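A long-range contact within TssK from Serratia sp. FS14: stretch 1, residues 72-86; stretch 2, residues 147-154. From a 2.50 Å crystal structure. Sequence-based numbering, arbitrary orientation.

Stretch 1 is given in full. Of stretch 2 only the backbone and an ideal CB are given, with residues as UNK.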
# COMPACT_ATOMS: atom_id res chain seq x y z
N GLY A 72 7.23 -25.26 1.85
CA GLY A 72 7.08 -24.91 0.46
C GLY A 72 6.01 -25.68 -0.27
O GLY A 72 5.77 -25.42 -1.45
N THR A 73 5.35 -26.61 0.39
CA THR A 73 4.49 -27.54 -0.30
C THR A 73 3.11 -26.94 -0.49
O THR A 73 2.43 -26.68 0.50
CB THR A 73 4.39 -28.81 0.49
OG1 THR A 73 5.70 -29.26 0.78
CG2 THR A 73 3.64 -29.84 -0.31
N PRO A 74 2.66 -26.72 -1.72
CA PRO A 74 1.28 -26.29 -1.94
C PRO A 74 0.31 -27.43 -1.72
O PRO A 74 0.66 -28.60 -1.87
CB PRO A 74 1.28 -25.86 -3.40
CG PRO A 74 2.40 -26.59 -4.01
CD PRO A 74 3.43 -26.80 -2.96
N PHE A 75 -0.92 -27.08 -1.39
CA PHE A 75 -1.95 -28.07 -1.13
C PHE A 75 -3.30 -27.46 -1.42
O PHE A 75 -3.48 -26.25 -1.37
CB PHE A 75 -1.93 -28.58 0.32
CG PHE A 75 -2.22 -27.52 1.34
CD1 PHE A 75 -3.51 -27.23 1.70
CD2 PHE A 75 -1.20 -26.79 1.89
CE1 PHE A 75 -3.77 -26.24 2.59
CE2 PHE A 75 -1.46 -25.81 2.78
CZ PHE A 75 -2.74 -25.53 3.13
N ARG A 76 -4.25 -28.34 -1.68
CA ARG A 76 -5.63 -27.98 -1.97
C ARG A 76 -6.47 -29.23 -1.79
O ARG A 76 -6.11 -30.28 -2.31
CB ARG A 76 -5.75 -27.43 -3.39
CG ARG A 76 -7.17 -27.21 -3.85
CD ARG A 76 -7.23 -26.73 -5.29
NE ARG A 76 -6.24 -25.69 -5.53
CZ ARG A 76 -6.48 -24.39 -5.38
NH1 ARG A 76 -7.68 -23.96 -5.00
NH2 ARG A 76 -5.52 -23.50 -5.61
N PHE A 77 -7.56 -29.13 -1.05
CA PHE A 77 -8.46 -30.26 -0.91
C PHE A 77 -9.86 -29.76 -0.67
O PHE A 77 -10.08 -28.61 -0.31
CB PHE A 77 -8.02 -31.22 0.21
CG PHE A 77 -8.09 -30.63 1.59
CD1 PHE A 77 -9.30 -30.46 2.24
CD2 PHE A 77 -6.94 -30.29 2.26
CE1 PHE A 77 -9.36 -29.94 3.51
CE2 PHE A 77 -6.99 -29.77 3.53
CZ PHE A 77 -8.21 -29.60 4.15
N SER A 78 -10.82 -30.64 -0.88
CA SER A 78 -12.21 -30.30 -0.64
C SER A 78 -13.00 -31.59 -0.49
O SER A 78 -12.71 -32.59 -1.13
CB SER A 78 -12.79 -29.47 -1.77
OG SER A 78 -14.17 -29.28 -1.55
N GLY A 79 -13.99 -31.54 0.38
CA GLY A 79 -14.78 -32.73 0.62
C GLY A 79 -14.13 -33.65 1.61
O GLY A 79 -12.91 -33.77 1.69
N ALA A 80 -14.97 -34.36 2.36
CA ALA A 80 -14.48 -35.26 3.39
C ALA A 80 -13.62 -36.36 2.81
O ALA A 80 -12.75 -36.89 3.50
CB ALA A 80 -15.66 -35.86 4.15
N GLN A 81 -13.83 -36.72 1.54
CA GLN A 81 -13.03 -37.76 0.91
C GLN A 81 -11.55 -37.38 0.88
O GLN A 81 -10.69 -38.24 1.01
CB GLN A 81 -13.52 -38.02 -0.51
CG GLN A 81 -15.03 -38.05 -0.67
CD GLN A 81 -15.65 -36.65 -0.76
OE1 GLN A 81 -15.21 -35.73 -0.10
NE2 GLN A 81 -16.68 -36.51 -1.59
N GLN A 82 -11.25 -36.09 0.71
CA GLN A 82 -9.87 -35.65 0.61
C GLN A 82 -9.36 -34.93 1.85
O GLN A 82 -8.15 -34.90 2.06
CB GLN A 82 -9.69 -34.71 -0.58
CG GLN A 82 -10.67 -34.93 -1.68
CD GLN A 82 -10.62 -33.83 -2.73
OE1 GLN A 82 -10.12 -32.75 -2.48
NE2 GLN A 82 -11.14 -34.11 -3.91
N ALA A 83 -10.23 -34.42 2.68
CA ALA A 83 -9.73 -33.77 3.84
C ALA A 83 -9.00 -34.71 4.76
O ALA A 83 -9.22 -35.90 4.85
CB ALA A 83 -10.86 -33.12 4.58
N PRO A 84 -8.18 -34.15 5.61
CA PRO A 84 -7.49 -34.96 6.59
C PRO A 84 -8.47 -35.52 7.61
O PRO A 84 -9.52 -34.96 7.87
CB PRO A 84 -6.61 -33.95 7.30
CG PRO A 84 -6.46 -32.86 6.34
CD PRO A 84 -7.77 -32.75 5.68
N ALA A 85 -8.08 -36.63 8.20
CA ALA A 85 -8.86 -37.28 9.22
C ALA A 85 -9.17 -36.31 10.31
O ALA A 85 -8.31 -35.66 10.81
CB ALA A 85 -8.08 -38.43 9.81
N PRO A 86 -10.43 -36.20 10.67
CA PRO A 86 -10.80 -35.27 11.73
C PRO A 86 -10.14 -35.58 13.04
O PRO A 86 -9.84 -36.69 13.40
CB PRO A 86 -12.30 -35.43 11.80
CG PRO A 86 -12.67 -35.76 10.42
CD PRO A 86 -11.61 -36.69 9.97
N UNK A 147 -0.26 -40.06 -6.01
CA UNK A 147 0.17 -39.73 -4.66
C UNK A 147 -0.75 -38.69 -4.05
O UNK A 147 -1.15 -37.74 -4.72
CB UNK A 147 1.62 -39.23 -4.66
N UNK A 148 -1.04 -38.87 -2.79
CA UNK A 148 -1.92 -37.99 -2.09
C UNK A 148 -1.23 -37.52 -0.85
O UNK A 148 -0.67 -38.31 -0.13
CB UNK A 148 -3.25 -38.67 -1.76
N UNK A 149 -1.26 -36.22 -0.64
CA UNK A 149 -0.59 -35.58 0.48
C UNK A 149 -1.12 -35.99 1.81
O UNK A 149 -2.29 -35.84 2.09
CB UNK A 149 -0.69 -34.06 0.35
N UNK A 150 -0.24 -36.43 2.68
CA UNK A 150 -0.62 -36.87 3.99
C UNK A 150 -0.70 -35.75 5.01
O UNK A 150 0.06 -35.68 5.93
CB UNK A 150 0.37 -37.94 4.47
N UNK A 151 -1.69 -34.90 4.81
CA UNK A 151 -1.94 -33.80 5.66
C UNK A 151 -2.62 -34.33 6.88
O UNK A 151 -3.31 -35.31 6.84
CB UNK A 151 -2.77 -32.72 4.96
N UNK A 152 -2.43 -33.67 7.98
CA UNK A 152 -3.00 -34.15 9.18
C UNK A 152 -3.30 -33.08 10.20
O UNK A 152 -2.52 -32.20 10.43
CB UNK A 152 -2.07 -35.20 9.79
N UNK A 153 -4.48 -33.15 10.82
CA UNK A 153 -4.83 -32.22 11.87
C UNK A 153 -4.31 -32.76 13.17
O UNK A 153 -4.46 -33.92 13.42
CB UNK A 153 -6.34 -31.98 11.94
N UNK A 154 -3.66 -31.94 13.97
CA UNK A 154 -3.10 -32.36 15.23
C UNK A 154 -2.93 -31.23 16.25
O UNK A 154 -3.23 -30.10 15.96
CB UNK A 154 -1.75 -33.03 14.97

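Position 147 lies beyond the reach of stretch 1. An ideal CB there has nothing of that stretch within 5.5 Å, and phi/psi of -114/140 is ordinary strand geometry open to almost any residue. The deposited residue is Gly-147, and this contact gives no reason for it.

At position 148 CA-to-CB points toward stretch 1, but the CB itself meets nothing within 5.5 Å. What lies farther out is the turn at residues 81 to 83, with several backbone carbonyl oxygens accessible from this side. A short side chain would stop well before them; a long one ending in a donor, arginine best and lysine at full stretch, could reach. The residue is Arg-148, extended with its first three chi angles all t. Its NH1 comes to 3.4 Å from Gln-81 O and 3.9 Å from Gln-82 O, while CA of Gln-82 lies over one face of the guanidinium and Ala-83 O sits at its edge. The positive group thus rests among partially negative oxygens, although no clear hydrogen bond fixes it there.

Position 149 also points toward stretch 1, again across a gap that CB alone does not close. Ahead lie the methyl of Thr-73, the backbone of Pro-74 and the CB of Phe-75, a largely apolar surface suited to leucine, isoleucine or methionine. Leu-149 fills the gap: its CD1 packs 3.8 Å from Phe-75 CB and 4.2 Å from Thr-73 CG2, and also lies 3.7 Å from Pro-74 O.

Position 150 points away, so stretch 1 places little restriction on it, and polar or charged residues are as acceptable as any. Arg-150 occupies it and hydrogen-bonds elsewhere in the structure.

Position 151 turns back toward stretch 1, and here even an ideal CB is close, 3.9 Å from Pro-84 CG and 5.3 Å from Phe-77 CE2. Two aromatic rings and a proline border the space, which calls for a branched or flexible aliphatic side chain. Leu-151, with rotamer m,t, has the largest area covered by stretch 1 of any residue in its stretch. Its CB meets Pro-84 CG, while its CD1 lies 3.9 Å from Phe-77 CD2 and 4.1 Å from Phe-75 CB, bridging the two phenylalanines.

At position 152 the backbone approaches Pro-84 closely, yet CA-to-CB points away, so stretch 1 does not obstruct the side chain, and many kinds would do. The residue is Arg-152; its CA lies 4.1 Å from Pro-84 CB.

Position 153 points toward stretch 1 once more, with the ideal CB 4.3 Å from Ala-85 O and 5.0 Å from Pro-84 CB. Leucine, isoleucine, valine or methionine would all suit the neighbouring prolines. Leu-153 sets CD1 4.1 Å from Pro-84 CB and 3.7 Å from Ala-85 O. Its backbone adds a polar link, since a water accepts from Leu-153 N at 3.0 Å and donates to Ala-85 O at 2.5 Å.

Position 154 is out of reach, leaving the choice unconstrained from this side; it is Met-154.

Stretch 2 147-154: GRLRLRLM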
# COMPACT_ATOMS: atom_id res chain seq x y z
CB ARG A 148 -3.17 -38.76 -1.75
CG ARG A 148 -4.08 -38.12 -0.76
CD ARG A 148 -4.89 -39.21 -0.12
NE ARG A 148 -5.67 -38.74 1.01
CZ ARG A 148 -6.89 -39.18 1.27
NH1 ARG A 148 -7.55 -38.73 2.31
NH2 ARG A 148 -7.43 -40.08 0.48
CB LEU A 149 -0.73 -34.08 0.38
CG LEU A 149 0.34 -33.30 -0.34
CD1 LEU A 149 -0.01 -31.85 -0.25
CD2 LEU A 149 1.69 -33.55 0.27
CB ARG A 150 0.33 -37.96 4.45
CG ARG A 150 0.42 -39.06 3.42
CD ARG A 150 0.62 -40.41 4.03
NE ARG A 150 1.57 -40.35 5.11
CZ ARG A 150 1.32 -40.78 6.32
NH1 ARG A 150 0.18 -41.30 6.60
NH2 ARG A 150 2.22 -40.69 7.25
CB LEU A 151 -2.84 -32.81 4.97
CG LEU A 151 -2.24 -32.09 3.79
CD1 LEU A 151 -3.27 -31.16 3.22
CD2 LEU A 151 -1.04 -31.32 4.25
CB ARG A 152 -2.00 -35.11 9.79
CG ARG A 152 -2.39 -35.58 11.16
CD ARG A 152 -1.24 -36.19 11.91
NE ARG A 152 -0.90 -37.46 11.33
CZ ARG A 152 -0.23 -38.38 11.98
NH1 ARG A 152 0.16 -38.14 13.21
NH2 ARG A 152 0.07 -39.53 11.39
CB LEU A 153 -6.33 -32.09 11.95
CG LEU A 153 -6.85 -31.49 10.68
CD1 LEU A 153 -8.26 -31.94 10.44
CD2 LEU A 153 -6.76 -29.99 10.73
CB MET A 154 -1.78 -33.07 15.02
CG MET A 154 -0.81 -32.41 14.09
SD MET A 154 0.83 -33.06 14.25
CE MET A 154 0.74 -34.34 13.07
O HOH W 1 -5.84 -35.77 10.26
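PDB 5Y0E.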